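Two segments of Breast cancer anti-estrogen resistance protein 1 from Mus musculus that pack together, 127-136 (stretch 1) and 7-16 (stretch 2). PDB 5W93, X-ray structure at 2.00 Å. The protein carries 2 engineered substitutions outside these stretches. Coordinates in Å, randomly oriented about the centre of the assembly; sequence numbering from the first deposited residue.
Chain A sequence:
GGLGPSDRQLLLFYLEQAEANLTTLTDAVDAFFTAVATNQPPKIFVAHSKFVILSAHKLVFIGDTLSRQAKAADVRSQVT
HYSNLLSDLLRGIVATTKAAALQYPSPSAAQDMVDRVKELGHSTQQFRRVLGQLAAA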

# COMPACT_ATOMS: atom_id res chain seq x y z
N PHE A 127 1.55 6.73 7.16
CA PHE A 127 0.90 5.80 8.08
C PHE A 127 1.87 5.36 9.18
O PHE A 127 1.56 5.42 10.36
CB PHE A 127 0.37 4.58 7.32
CG PHE A 127 -0.27 3.52 8.20
CD1 PHE A 127 -1.08 3.88 9.28
CD2 PHE A 127 -0.08 2.17 7.92
CE1 PHE A 127 -1.68 2.90 10.08
CE2 PHE A 127 -0.68 1.18 8.71
CZ PHE A 127 -1.48 1.54 9.79
N ARG A 128 3.05 4.93 8.77
CA ARG A 128 4.06 4.47 9.73
C ARG A 128 4.49 5.60 10.67
O ARG A 128 4.63 5.39 11.87
CB ARG A 128 5.27 3.90 8.99
CG ARG A 128 6.23 3.16 9.92
CD ARG A 128 7.68 3.55 9.70
NE ARG A 128 8.05 4.76 10.43
CZ ARG A 128 8.20 5.95 9.87
NH1 ARG A 128 8.01 6.11 8.57
NH2 ARG A 128 8.55 7.00 10.62
N ARG A 129 4.68 6.80 10.12
CA ARG A 129 5.04 7.95 10.95
C ARG A 129 3.98 8.21 12.03
O ARG A 129 4.29 8.41 13.21
CB ARG A 129 5.22 9.20 10.08
CG ARG A 129 6.11 10.27 10.74
CD ARG A 129 6.23 11.53 9.90
NE ARG A 129 5.36 12.58 10.42
CZ ARG A 129 4.13 12.82 9.97
NH1 ARG A 129 3.63 12.10 8.98
NH2 ARG A 129 3.41 13.79 10.51
N VAL A 130 2.72 8.20 11.63
CA VAL A 130 1.61 8.40 12.56
C VAL A 130 1.53 7.31 13.65
O VAL A 130 1.25 7.62 14.82
CB VAL A 130 0.29 8.46 11.76
CG1 VAL A 130 -0.91 8.27 12.67
CG2 VAL A 130 0.22 9.79 10.99
N LEU A 131 1.76 6.05 13.29
CA LEU A 131 1.83 4.99 14.31
C LEU A 131 2.90 5.29 15.36
O LEU A 131 2.69 5.06 16.55
CB LEU A 131 2.14 3.63 13.68
CG LEU A 131 1.07 2.98 12.82
CD1 LEU A 131 1.61 1.68 12.23
CD2 LEU A 131 -0.17 2.72 13.68
N GLY A 132 4.04 5.80 14.92
CA GLY A 132 5.12 6.11 15.85
C GLY A 132 4.73 7.24 16.77
O GLY A 132 5.08 7.25 17.95
N GLN A 133 3.99 8.20 16.22
CA GLN A 133 3.46 9.35 16.96
C GLN A 133 2.36 8.94 17.94
O GLN A 133 2.23 9.52 19.03
CB GLN A 133 2.88 10.40 16.00
CG GLN A 133 3.90 11.31 15.37
CD GLN A 133 3.23 12.37 14.51
OE1 GLN A 133 2.06 12.24 14.14
NE2 GLN A 133 3.97 13.44 14.20
N LEU A 134 1.56 7.97 17.54
CA LEU A 134 0.49 7.51 18.40
C LEU A 134 1.09 6.71 19.53
O LEU A 134 0.62 6.77 20.67
CB LEU A 134 -0.53 6.68 17.61
CG LEU A 134 -1.42 7.51 16.67
CD1 LEU A 134 -2.37 6.62 15.88
CD2 LEU A 134 -2.20 8.57 17.42
N ALA A 135 2.17 5.98 19.23
CA ALA A 135 2.77 5.08 20.21
C ALA A 135 3.57 5.87 21.24
O ALA A 135 3.93 5.34 22.30
CB ALA A 135 3.67 4.05 19.52
N ALA A 136 3.83 7.13 20.92
CA ALA A 136 4.50 8.05 21.83
C ALA A 136 3.49 8.96 22.49
O ALA A 136 3.70 9.43 23.61
CB ALA A 136 5.54 8.86 21.08
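Stretch 2 (7-16) DRQLLLFYLE

Stretch 2 is helical throughout, its backbone held by i to i+4 hydrogen bonds such as Leu11 N to Asp7 O (2.8 Å) and Leu15 N to Leu11 O (2.8 Å). It runs roughly antiparallel to the helix of stretch 1, with 150° between their N-to-C directions, a signed crossing angle of -150° and a closest axial approach of 8.8 Å. In this register Leu15 CA lies 6.0 Å from Leu131 CA, and one turn back along stretch 2, Leu11 CA comes within 5.3 Å of Ala135 CA.

Ala135, Leu15 and Leu11 cover the most surface. The side chain of Ala135 points toward stretch 2 where the CA atoms come nearest, its CB packing 3.8 Å from Leu11 CB and 3.7 Å from Leu12 CD2. Leu11, in the m,t rotamer, also reaches Leu134, with CD1 3.8 Å from Leu134 CB, and Leu131, with CD2 4.1 Å from Leu131 CD2. Leu15 leaves its backbone sideways, but its t,p rotamer brings the tip nearer: CD1 lies 4.1 Å from Leu131 CB and 3.8 Å from Arg128 O, while CD2 rests 3.8 Å from Gly132 CA. The side-chain packing described here is largely apolar, and no hydrogen bond joins the two helices.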

# COMPACT_ATOMS: atom_id res chain seq x y z
N ASP A 7 -3.25 -0.08 24.70
CA ASP A 7 -3.09 0.60 23.42
C ASP A 7 -1.61 0.84 23.11
O ASP A 7 -1.16 0.54 22.01
CB ASP A 7 -3.85 1.92 23.41
CG ASP A 7 -5.23 1.79 22.80
OD1 ASP A 7 -5.64 0.66 22.48
OD2 ASP A 7 -5.92 2.83 22.66
N ARG A 8 -0.86 1.36 24.08
CA ARG A 8 0.55 1.66 23.84
C ARG A 8 1.33 0.42 23.42
O ARG A 8 2.15 0.47 22.50
CB ARG A 8 1.22 2.27 25.08
CG ARG A 8 2.72 2.48 24.88
CD ARG A 8 3.40 3.25 26.03
NE ARG A 8 2.63 4.43 26.41
CZ ARG A 8 2.56 5.55 25.69
NH1 ARG A 8 3.22 5.64 24.54
NH2 ARG A 8 1.83 6.57 26.12
N GLN A 9 1.08 -0.69 24.10
CA GLN A 9 1.76 -1.94 23.78
C GLN A 9 1.37 -2.44 22.39
O GLN A 9 2.21 -2.91 21.62
CB GLN A 9 1.44 -2.99 24.84
CG GLN A 9 2.07 -2.64 26.18
CD GLN A 9 3.56 -2.49 26.03
OE1 GLN A 9 4.26 -3.44 25.68
NE2 GLN A 9 4.07 -1.27 26.27
N LEU A 10 0.09 -2.35 22.08
CA LEU A 10 -0.39 -2.75 20.77
C LEU A 10 0.28 -1.91 19.67
O LEU A 10 0.73 -2.43 18.65
CB LEU A 10 -1.91 -2.60 20.73
CG LEU A 10 -2.68 -3.29 19.62
CD1 LEU A 10 -2.47 -4.80 19.67
CD2 LEU A 10 -4.15 -2.92 19.76
N LEU A 11 0.35 -0.60 19.90
CA LEU A 11 0.90 0.31 18.91
C LEU A 11 2.40 0.08 18.71
O LEU A 11 2.86 0.07 17.58
CB LEU A 11 0.63 1.77 19.31
CG LEU A 11 -0.81 2.25 19.13
CD1 LEU A 11 -1.04 3.61 19.79
CD2 LEU A 11 -1.16 2.34 17.64
N LEU A 12 3.15 -0.10 19.80
CA LEU A 12 4.59 -0.34 19.68
C LEU A 12 4.85 -1.63 18.92
O LEU A 12 5.73 -1.68 18.07
CB LEU A 12 5.27 -0.41 21.06
CG LEU A 12 5.41 0.92 21.79
CD1 LEU A 12 5.94 0.69 23.22
CD2 LEU A 12 6.32 1.87 21.01
N PHE A 13 4.08 -2.67 19.23
CA PHE A 13 4.20 -3.94 18.53
C PHE A 13 3.91 -3.78 17.02
O PHE A 13 4.69 -4.23 16.18
CB PHE A 13 3.24 -4.96 19.13
CG PHE A 13 3.32 -6.31 18.48
CD1 PHE A 13 4.34 -7.19 18.83
CD2 PHE A 13 2.38 -6.70 17.55
CE1 PHE A 13 4.43 -8.43 18.23
CE2 PHE A 13 2.47 -7.94 16.94
CZ PHE A 13 3.49 -8.80 17.29
N TYR A 14 2.80 -3.16 16.67
CA TYR A 14 2.47 -3.10 15.24
C TYR A 14 3.30 -2.05 14.50
O TYR A 14 3.46 -2.15 13.28
CB TYR A 14 0.97 -2.89 15.04
CG TYR A 14 0.29 -4.24 15.13
CD1 TYR A 14 0.45 -5.18 14.13
CD2 TYR A 14 -0.43 -4.61 16.26
CE1 TYR A 14 -0.13 -6.44 14.22
CE2 TYR A 14 -1.02 -5.87 16.36
CZ TYR A 14 -0.86 -6.77 15.34
OH TYR A 14 -1.45 -8.02 15.45
N LEU A 15 3.86 -1.08 15.22
CA LEU A 15 4.86 -0.18 14.63
C LEU A 15 6.05 -0.99 14.14
O LEU A 15 6.55 -0.79 13.04
CB LEU A 15 5.32 0.88 15.64
CG LEU A 15 6.46 1.81 15.21
CD1 LEU A 15 6.07 2.59 13.94
CD2 LEU A 15 6.85 2.79 16.32
N GLU A 16 6.51 -1.91 14.98
CA GLU A 16 7.62 -2.79 14.61
C GLU A 16 7.28 -3.63 13.37
O GLU A 16 8.11 -3.79 12.48
CB GLU A 16 8.00 -3.68 15.80
CG GLU A 16 8.97 -4.80 15.47
CD GLU A 16 8.26 -6.03 14.93
OE1 GLU A 16 7.33 -6.54 15.61
OE2 GLU A 16 8.62 -6.47 13.81